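Local coordinates for protein putative sugar isomerase (Parabacteroides distasonis, PDB 3LMZ) that probably isomerises a sugar by means of a xylose isomerase-like TIM barrel, and forms a two-chain assembly, at residues F212-R220 with Y249-T257; F30-T38 with F66-V75. All coordinates share one frame; numbering follows the deposited sequence.

Contact 1 (F212-R220 with Y249-T257); sequences FPALIRMMR and YFKAVSDLT
Arg220 meets the chain terminus end-on: Arg220 NH1 lies 2.9 Å from Thr257 O, and Arg220 NH2 lies 3.0 Å from the same Thr257 O, which sits in the guanidinium plane. Neither bond is straight (145° for NH1, 140° for NH2), as expected when two nitrogens share one acceptor, and both donors approach from above the same face of the carboxylate. NE of Arg220 is taken by Asn16 OD1, while Asn16 ND2 donates to Ser254 O, so one amide holds both helices. The second terminal oxygen, Thr257 OXT, stands 3.5 Å from Arg220 NH1 in a longer salt bridge and accepts from a water, which in turn accepts from Arg217 NE. Thr257 CG2 rests over a face of that Arg217 guanidinium, 3.6 Å from NE. The hydroxyls are satisfied locally: Thr257 OG1 donates to Val253 O at 2.7 Å and Ser254 OG to Phe250 O at 2.8 Å, each carbonyl also receiving its helical N-H. Below this polar end the packing is apolar. With its CG1 anti to the backbone N (chi1 179°), Val253 presses that methyl onto Pro213 N at 3.6 Å and onto the side chains of Pro213 and Ile216. Phe212 CD1 approaches the edge of the Phe250 ring, the planes being nearly perpendicular. Axes 9.4 Å apart at the short segments match two neighbouring outer helices of a TIM barrel: helix 212-221 comes after strand 185-193 and the short strand 202-203, helix 240-256 after the next parallel strand, 227-230, and Phe212 and Phe250 both reach strand 185-193.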
loop_
_atom_site.group_PDB
_atom_site.type_symbol
_atom_site.label_atom_id
_atom_site.label_comp_id
_atom_site.label_asym_id
_atom_site.label_seq_id
_atom_site.Cartn_x
_atom_site.Cartn_y
_atom_site.Cartn_z
ATOM N N PHE A 212 4.112 -3.006 -13.783
ATOM C CA PHE A 212 3.380 -1.780 -13.606
ATOM C C PHE A 212 4.089 -0.524 -14.139
ATOM O O PHE A 212 3.436 0.335 -14.752
ATOM C CB PHE A 212 2.887 -1.635 -12.135
ATOM C CG PHE A 212 1.697 -2.514 -11.829
ATOM C CD1 PHE A 212 0.447 -2.191 -12.340
ATOM C CD2 PHE A 212 1.858 -3.743 -11.199
ATOM C CE1 PHE A 212 -0.645 -3.082 -12.131
ATOM C CE2 PHE A 212 0.784 -4.582 -10.967
ATOM C CZ PHE A 212 -0.428 -4.287 -11.457
ATOM N N PRO A 213 5.426 -0.376 -13.891
ATOM C CA PRO A 213 6.076 0.735 -14.486
ATOM C C PRO A 213 5.882 0.808 -16.014
ATOM O O PRO A 213 5.626 1.869 -16.564
ATOM C CB PRO A 213 7.529 0.527 -14.062
ATOM C CG PRO A 213 7.443 -0.109 -12.785
ATOM C CD PRO A 213 6.273 -1.066 -12.912
ATOM N N ALA A 214 6.014 -0.331 -16.690
ATOM C CA ALA A 214 5.830 -0.367 -18.119
ATOM C C ALA A 214 4.402 0.016 -18.537
ATOM O O ALA A 214 4.202 0.715 -19.551
ATOM C CB ALA A 214 6.248 -1.747 -18.689
ATOM N N LEU A 215 3.447 -0.451 -17.749
ATOM C CA LEU A 215 2.044 -0.168 -17.976
ATOM C C LEU A 215 1.810 1.355 -17.851
ATOM O O LEU A 215 1.194 1.991 -18.714
ATOM C CB LEU A 215 1.189 -1.008 -17.016
ATOM C CG LEU A 215 -0.304 -0.922 -17.203
ATOM C CD1 LEU A 215 -0.748 -1.608 -18.554
ATOM C CD2 LEU A 215 -1.136 -1.468 -15.992
ATOM N N ILE A 216 2.348 1.938 -16.800
ATOM C CA ILE A 216 2.194 3.378 -16.583
ATOM C C ILE A 216 2.842 4.205 -17.702
ATOM O O ILE A 216 2.237 5.138 -18.228
ATOM C CB ILE A 216 2.808 3.756 -15.252
ATOM C CG1 ILE A 216 1.898 3.239 -14.134
ATOM C CG2 ILE A 216 3.141 5.267 -15.167
ATOM C CD1 ILE A 216 0.719 4.028 -13.878
ATOM N N ARG A 217 4.047 3.823 -18.131
ATOM C CA ARG A 217 4.672 4.525 -19.220
ATOM C C ARG A 217 3.858 4.391 -20.498
ATOM O O ARG A 217 3.740 5.344 -21.274
ATOM C CB ARG A 217 6.100 4.016 -19.448
ATOM C CG ARG A 217 7.094 4.437 -18.413
ATOM C CD ARG A 217 8.509 3.958 -18.789
ATOM N NE ARG A 217 9.269 3.805 -17.563
ATOM C CZ ARG A 217 9.547 2.641 -16.973
ATOM N NH1 ARG A 217 9.232 1.458 -17.531
ATOM N NH2 ARG A 217 10.232 2.665 -15.843
HETATM N N MSE A 218 3.303 3.206 -20.736
HETATM C CA MSE A 218 2.529 2.984 -21.941
HETATM C C MSE A 218 1.223 3.764 -21.956
HETATM O O MSE A 218 0.760 4.247 -23.012
HETATM C CB MSE A 218 2.261 1.481 -22.188
HETATM C CG MSE A 218 1.621 1.207 -23.544
HETATM SE SE MSE A 218 2.588 1.868 -25.073
HETATM C CE MSE A 218 4.160 0.738 -24.954
HETATM N N MSE A 219 0.617 3.903 -20.799
HETATM C CA MSE A 219 -0.626 4.684 -20.718
HETATM C C MSE A 219 -0.384 6.144 -21.045
HETATM O O MSE A 219 -1.224 6.796 -21.651
HETATM C CB MSE A 219 -1.346 4.524 -19.373
HETATM C CG MSE A 219 -1.918 3.116 -19.141
HETATM SE SE MSE A 219 -2.993 2.937 -17.546
HETATM C CE MSE A 219 -1.508 2.984 -16.307
ATOM N N ARG A 220 0.774 6.630 -20.604
ATOM C CA ARG A 220 1.198 7.985 -20.987
ATOM C C ARG A 220 1.446 8.047 -22.501
ATOM O O ARG A 220 0.998 8.962 -23.174
ATOM C CB ARG A 220 2.444 8.388 -20.226
ATOM C CG ARG A 220 2.260 8.604 -18.759
ATOM C CD ARG A 220 3.591 8.791 -18.062
ATOM N NE ARG A 220 3.422 8.731 -16.613
ATOM C CZ ARG A 220 4.427 8.559 -15.785
ATOM N NH1 ARG A 220 5.659 8.468 -16.285
ATOM N NH2 ARG A 220 4.200 8.498 -14.465
ATOM N N TYR A 249 1.151 0.511 -3.436
ATOM C CA TYR A 249 2.172 0.155 -4.385
ATOM C C TYR A 249 1.863 0.880 -5.718
ATOM O O TYR A 249 2.700 1.506 -6.363
ATOM C CB TYR A 249 2.297 -1.329 -4.567
ATOM C CG TYR A 249 3.612 -1.793 -5.181
ATOM C CD1 TYR A 249 3.837 -1.684 -6.521
ATOM C CD2 TYR A 249 4.630 -2.324 -4.374
ATOM C CE1 TYR A 249 5.097 -2.058 -7.074
ATOM C CE2 TYR A 249 5.834 -2.699 -4.901
ATOM C CZ TYR A 249 6.072 -2.558 -6.242
ATOM O OH TYR A 249 7.292 -2.922 -6.751
ATOM N N PHE A 250 0.625 0.812 -6.197
ATOM C CA PHE A 250 0.248 1.390 -7.477
ATOM C C PHE A 250 0.366 2.909 -7.439
ATOM O O PHE A 250 0.761 3.553 -8.447
ATOM C CB PHE A 250 -1.188 0.990 -7.843
ATOM C CG PHE A 250 -1.598 1.400 -9.235
ATOM C CD1 PHE A 250 -1.244 0.639 -10.316
ATOM C CD2 PHE A 250 -2.287 2.570 -9.438
ATOM C CE1 PHE A 250 -1.609 1.021 -11.617
ATOM C CE2 PHE A 250 -2.628 2.970 -10.733
ATOM C CZ PHE A 250 -2.272 2.203 -11.798
ATOM N N LYS A 251 0.000 3.553 -6.319
ATOM C CA LYS A 251 0.159 5.007 -6.223
ATOM C C LYS A 251 1.651 5.389 -6.409
ATOM O O LYS A 251 2.001 6.329 -7.117
ATOM C CB LYS A 251 -0.337 5.550 -4.890
ATOM C CG LYS A 251 -1.855 5.648 -4.757
ATOM C CD LYS A 251 -2.230 6.130 -3.342
ATOM C CE LYS A 251 -3.713 6.329 -3.150
ATOM N NZ LYS A 251 -4.032 6.877 -1.764
ATOM N N ALA A 252 2.523 4.638 -5.736
ATOM C CA ALA A 252 3.938 4.901 -5.859
ATOM C C ALA A 252 4.440 4.727 -7.262
ATOM O O ALA A 252 5.171 5.575 -7.747
ATOM C CB ALA A 252 4.767 4.047 -4.890
ATOM N N VAL A 253 4.076 3.624 -7.920
ATOM C CA VAL A 253 4.474 3.450 -9.329
ATOM C C VAL A 253 3.981 4.629 -10.189
ATOM O O VAL A 253 4.726 5.165 -11.007
ATOM C CB VAL A 253 4.027 2.115 -9.925
ATOM C CG1 VAL A 253 4.467 2.015 -11.413
ATOM C CG2 VAL A 253 4.596 0.977 -9.144
ATOM N N SER A 254 2.760 5.081 -9.917
ATOM C CA SER A 254 2.142 6.200 -10.698
ATOM C C SER A 254 2.936 7.505 -10.497
ATOM O O SER A 254 3.124 8.301 -11.423
ATOM C CB SER A 254 0.713 6.425 -10.248
ATOM O OG SER A 254 -0.069 5.272 -10.526
ATOM N N ASP A 255 3.398 7.689 -9.252
ATOM C CA ASP A 255 4.052 8.922 -8.855
ATOM C C ASP A 255 5.506 9.030 -9.327
ATOM O O ASP A 255 6.019 10.138 -9.632
ATOM C CB ASP A 255 4.110 9.047 -7.320
ATOM C CG ASP A 255 2.773 9.297 -6.680
ATOM O OD1 ASP A 255 1.777 9.591 -7.395
ATOM O OD2 ASP A 255 2.742 9.142 -5.429
ATOM N N LEU A 256 6.209 7.891 -9.346
ATOM C CA LEU A 256 7.677 7.847 -9.444
ATOM C C LEU A 256 8.180 7.373 -10.802
ATOM O O LEU A 256 9.387 7.506 -11.108
ATOM C CB LEU A 256 8.229 6.945 -8.327
ATOM C CG LEU A 256 7.982 7.408 -6.871
ATOM C CD1 LEU A 256 8.471 6.333 -5.944
ATOM C CD2 LEU A 256 8.643 8.768 -6.547
ATOM N N THR A 257 7.288 6.794 -11.611
ATOM C CA THR A 257 7.692 6.260 -12.918
ATOM C C THR A 257 7.810 7.449 -13.857
ATOM O O THR A 257 7.076 8.441 -13.793
ATOM C CB THR A 257 6.678 5.236 -13.453
ATOM O OG1 THR A 257 6.687 4.116 -12.579
ATOM C CG2 THR A 257 7.041 4.777 -14.861
ATOM O OXT THR A 257 8.686 7.456 -14.737
HETATM O O HOH W 1 10.373 5.692 -15.959
#

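Contact 2 (F30-T38 with F66-V75); sequences FDLDTTLKT and FHDKCAAHKV
Cys70 O takes two backbone N-H groups, from Val75 at 2.9 Å and from His73 at 3.0 Å. With Lys74 N bonded to Ala71 O and Lys74 at positive phi, this is a Schellman motif, and it brings His73 and Val75 round against Leu36. Leu36 fills the middle of the interface: its CB lies 3.8 Å from His73 CG, its CD1 meets Lys69 and Cys70, and its CD2 sits 3.9 Å from Val75 CG1. An alanine here would remove both methyls and would probably open a gap between Cys70 and Val75, with the His73 ring losing part of its support. Farther toward the helix start, Leu32 swings CG anti to its N (chi1 -178°), and CD2 comes within 3.5 Å of Phe66 CD1, the two side chains crossing at about a right angle. Asp33 OD1 and Lys69 NZ form a salt bridge at 3.1 Å at the contact's edge, doubtful in detail because both residues have alternate conformers. Glu40, farther along the helix of Leu36, bonds His73 ND1 and pairs with Lys74 NZ. Apolar packing on Leu36 thus holds the middle, Glu40 supplies the well-defined polar link, and the Asp33 pair only a tentative one.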
loop_
_atom_site.group_PDB
_atom_site.type_symbol
_atom_site.label_atom_id
_atom_site.label_comp_id
_atom_site.label_asym_id
_atom_site.label_seq_id
_atom_site.Cartn_x
_atom_site.Cartn_y
_atom_site.Cartn_z
ATOM N N PHE A 30 -19.297 -7.245 0.455
ATOM C CA PHE A 30 -19.522 -6.070 1.265
ATOM C C PHE A 30 -20.577 -5.143 0.719
ATOM O O PHE A 30 -20.765 -5.064 -0.507
ATOM C CB PHE A 30 -18.211 -5.334 1.510
ATOM C CG PHE A 30 -17.212 -6.227 2.203
ATOM C CD1 PHE A 30 -17.284 -6.440 3.570
ATOM C CD2 PHE A 30 -16.369 -7.012 1.474
ATOM C CE1 PHE A 30 -16.438 -7.337 4.231
ATOM C CE2 PHE A 30 -15.525 -7.919 2.099
ATOM C CZ PHE A 30 -15.558 -8.091 3.498
ATOM N N ASP A 31 -21.293 -4.469 1.606
ATOM C CA ASP A 31 -22.297 -3.519 1.188
ATOM C C ASP A 31 -21.719 -2.228 0.647
ATOM O O ASP A 31 -20.511 -1.948 0.711
ATOM C CB ASP A 31 -23.384 -3.288 2.241
ATOM C CG ASP A 31 -22.882 -2.699 3.492
ATOM O OD1 ASP A 31 -21.824 -2.042 3.480
ATOM O OD2 ASP A 31 -23.586 -2.837 4.532
ATOM N N LEU A 32 -22.609 -1.422 0.097
ATOM C CA LEU A 32 -22.155 -0.145 -0.490
ATOM C C LEU A 32 -21.553 0.801 0.546
ATOM O O LEU A 32 -20.553 1.472 0.240
ATOM C CB LEU A 32 -23.303 0.525 -1.239
ATOM C CG LEU A 32 -22.960 1.829 -1.932
ATOM C CD1 LEU A 32 -21.939 1.639 -2.984
ATOM C CD2 LEU A 32 -24.278 2.417 -2.495
ATOM N N ASP A 33 -22.139 0.854 1.738
ATOM C CA ASP A 33 -21.579 1.698 2.815
ATOM C C ASP A 33 -20.107 1.367 3.053
ATOM O O ASP A 33 -19.220 2.236 3.022
ATOM C CB ASP A 33 -22.311 1.501 4.145
ATOM C CG ASP A 33 -23.783 1.854 4.082
ATOM O OD1 ASP A 33 -24.147 2.834 3.409
ATOM O OD2 ASP A 33 -24.586 1.137 4.727
ATOM N N THR A 34 -19.839 0.091 3.295
ATOM C CA THR A 34 -18.472 -0.379 3.567
ATOM C C THR A 34 -17.561 -0.053 2.371
ATOM O O THR A 34 -16.427 0.394 2.552
ATOM C CB THR A 34 -18.467 -1.905 3.819
ATOM O OG1 THR A 34 -19.282 -2.154 4.965
ATOM C CG2 THR A 34 -17.041 -2.472 4.011
ATOM N N THR A 35 -18.053 -0.296 1.151
ATOM C CA THR A 35 -17.275 -0.004 -0.077
ATOM C C THR A 35 -16.902 1.472 -0.146
ATOM O O THR A 35 -15.761 1.802 -0.315
ATOM C CB THR A 35 -18.150 -0.407 -1.291
ATOM O OG1 THR A 35 -18.412 -1.815 -1.248
ATOM C CG2 THR A 35 -17.379 0.002 -2.623
ATOM N N LEU A 36 -17.879 2.367 0.019
ATOM C CA LEU A 36 -17.614 3.807 -0.113
ATOM C C LEU A 36 -16.688 4.297 1.017
ATOM O O LEU A 36 -15.819 5.114 0.771
ATOM C CB LEU A 36 -18.926 4.597 -0.150
ATOM C CG LEU A 36 -19.795 4.366 -1.376
ATOM C CD1 LEU A 36 -21.141 5.098 -1.170
ATOM C CD2 LEU A 36 -19.099 4.783 -2.644
ATOM N N LYS A 37 -16.873 3.826 2.224
ATOM C CA LYS A 37 -16.017 4.214 3.320
ATOM C C LYS A 37 -14.550 3.796 3.051
ATOM O O LYS A 37 -13.589 4.539 3.334
ATOM C CB LYS A 37 -16.563 3.631 4.623
ATOM C CG LYS A 37 -17.745 4.477 5.113
ATOM C CD LYS A 37 -18.521 3.868 6.309
ATOM C CE LYS A 37 -19.761 4.744 6.686
ATOM N NZ LYS A 37 -20.686 3.985 7.614
ATOM N N THR A 38 -14.374 2.590 2.482
ATOM C CA THR A 38 -13.067 2.129 2.172
ATOM C C THR A 38 -12.455 2.987 1.092
ATOM O O THR A 38 -11.286 3.394 1.208
ATOM C CB THR A 38 -13.075 0.627 1.806
ATOM O OG1 THR A 38 -13.755 -0.110 2.823
ATOM C CG2 THR A 38 -11.698 0.096 1.539
ATOM N N PHE A 66 -28.353 6.678 -4.264
ATOM C CA PHE A 66 -27.043 6.088 -4.551
ATOM C C PHE A 66 -26.045 7.150 -4.929
ATOM O O PHE A 66 -24.985 7.257 -4.320
ATOM C CB PHE A 66 -27.189 5.084 -5.698
ATOM C CG PHE A 66 -25.865 4.565 -6.241
ATOM C CD1 PHE A 66 -25.223 3.473 -5.692
ATOM C CD2 PHE A 66 -25.252 5.268 -7.282
ATOM C CE1 PHE A 66 -24.009 3.055 -6.244
ATOM C CE2 PHE A 66 -24.059 4.860 -7.781
ATOM C CZ PHE A 66 -23.465 3.809 -7.275
ATOM N N HIS A 67 -26.450 8.047 -5.810
ATOM C CA HIS A 67 -25.564 9.126 -6.189
ATOM C C HIS A 67 -25.204 10.035 -5.014
ATOM O O HIS A 67 -24.034 10.486 -4.884
ATOM C CB HIS A 67 -26.127 9.977 -7.312
ATOM C CG HIS A 67 -26.175 9.274 -8.617
ATOM N ND1 HIS A 67 -25.104 8.561 -9.103
ATOM C CD2 HIS A 67 -27.151 9.202 -9.558
ATOM C CE1 HIS A 67 -25.432 8.048 -10.285
ATOM N NE2 HIS A 67 -26.653 8.443 -10.589
ATOM N N ASP A 68 -26.197 10.330 -4.170
ATOM C CA ASP A 68 -25.946 11.214 -3.055
ATOM C C ASP A 68 -24.998 10.587 -2.059
ATOM O O ASP A 68 -24.115 11.246 -1.511
ATOM C CB ASP A 68 -27.240 11.542 -2.337
ATOM C CG ASP A 68 -28.154 12.455 -3.131
ATOM O OD1 ASP A 68 -27.678 13.118 -4.087
ATOM O OD2 ASP A 68 -29.359 12.511 -2.751
ATOM N N LYS A 69 -25.151 9.287 -1.809
ATOM C CA LYS A 69 -24.242 8.609 -0.889
ATOM C C LYS A 69 -22.815 8.584 -1.462
ATOM O O LYS A 69 -21.824 8.866 -0.751
ATOM C CB LYS A 69 -24.754 7.189 -0.549
ATOM C CG LYS A 69 -24.184 6.696 0.761
ATOM C CD LYS A 69 -24.396 5.196 1.040
ATOM C CE LYS A 69 -23.875 4.835 2.438
ATOM N NZ LYS A 69 -22.478 5.306 2.749
ATOM N N CYS A 70 -22.708 8.236 -2.742
ATOM C CA CYS A 70 -21.412 8.267 -3.416
ATOM C C CYS A 70 -20.740 9.660 -3.252
ATOM O O CYS A 70 -19.584 9.766 -2.777
ATOM C CB CYS A 70 -21.593 7.915 -4.877
ATOM S SG CYS A 70 -21.781 6.167 -5.233
ATOM N N ALA A 71 -21.487 10.733 -3.527
ATOM C CA ALA A 71 -20.956 12.101 -3.457
ATOM C C ALA A 71 -20.529 12.440 -2.028
ATOM O O ALA A 71 -19.522 13.113 -1.816
ATOM C CB ALA A 71 -21.963 13.062 -3.952
ATOM N N ALA A 72 -21.307 11.984 -1.043
ATOM C CA ALA A 72 -20.946 12.245 0.345
ATOM C C ALA A 72 -19.584 11.656 0.748
ATOM O O ALA A 72 -18.967 12.109 1.726
ATOM C CB ALA A 72 -22.010 11.741 1.250
ATOM N N HIS A 73 -19.177 10.586 0.053
ATOM C CA HIS A 73 -17.887 9.964 0.231
ATOM C C HIS A 73 -16.874 10.336 -0.822
ATOM O O HIS A 73 -15.832 9.699 -0.945
ATOM C CB HIS A 73 -18.065 8.429 0.339
ATOM C CG HIS A 73 -18.890 8.035 1.510
ATOM N ND1 HIS A 73 -18.389 7.935 2.795
ATOM C CD2 HIS A 73 -20.223 7.849 1.617
ATOM C CE1 HIS A 73 -19.380 7.644 3.625
ATOM N NE2 HIS A 73 -20.500 7.569 2.931
ATOM N N LYS A 74 -17.189 11.367 -1.611
ATOM C CA LYS A 74 -16.300 11.890 -2.647
ATOM C C LYS A 74 -15.972 10.829 -3.686
ATOM O O LYS A 74 -14.899 10.853 -4.264
ATOM C CB LYS A 74 -15.031 12.531 -2.035
ATOM C CG LYS A 74 -15.470 13.770 -1.183
ATOM C CD LYS A 74 -14.799 13.898 0.072
ATOM C CE LYS A 74 -15.240 12.900 1.141
ATOM N NZ LYS A 74 -14.368 12.996 2.368
ATOM N N VAL A 75 -16.989 10.042 -4.035
ATOM C CA VAL A 75 -16.893 9.027 -5.079
ATOM C C VAL A 75 -17.911 9.277 -6.173
ATOM O O VAL A 75 -19.029 9.656 -5.918
ATOM C CB VAL A 75 -17.149 7.593 -4.485
ATOM C CG1 VAL A 75 -17.261 6.518 -5.550
ATOM C CG2 VAL A 75 -16.021 7.217 -3.425
#

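Contact 1 and contact 2 each join two outer helices of the same barrel, four different helices in all, their centres about 27 Å apart. Both are partly buried, about 17 and 18 Å from the chain centre, neither purely core nor surface. Each turns an apolar inner side to a strand: 185-193 under contact 1, 46-49 under contact 2. Their polar parts differ: contact 1 gathers arginines at the chain's terminal carboxylate, whereas the ion pair across contact 2 is peripheral and doubtful, and Glu40 nearby bonds His73 and Lys74. Helix 240-256 relates them, since its Phe240 packs on Thr34 and Thr38. Segment 249-257 helps form the interface with the second subunit, which contact 2 meets through Thr38 alone.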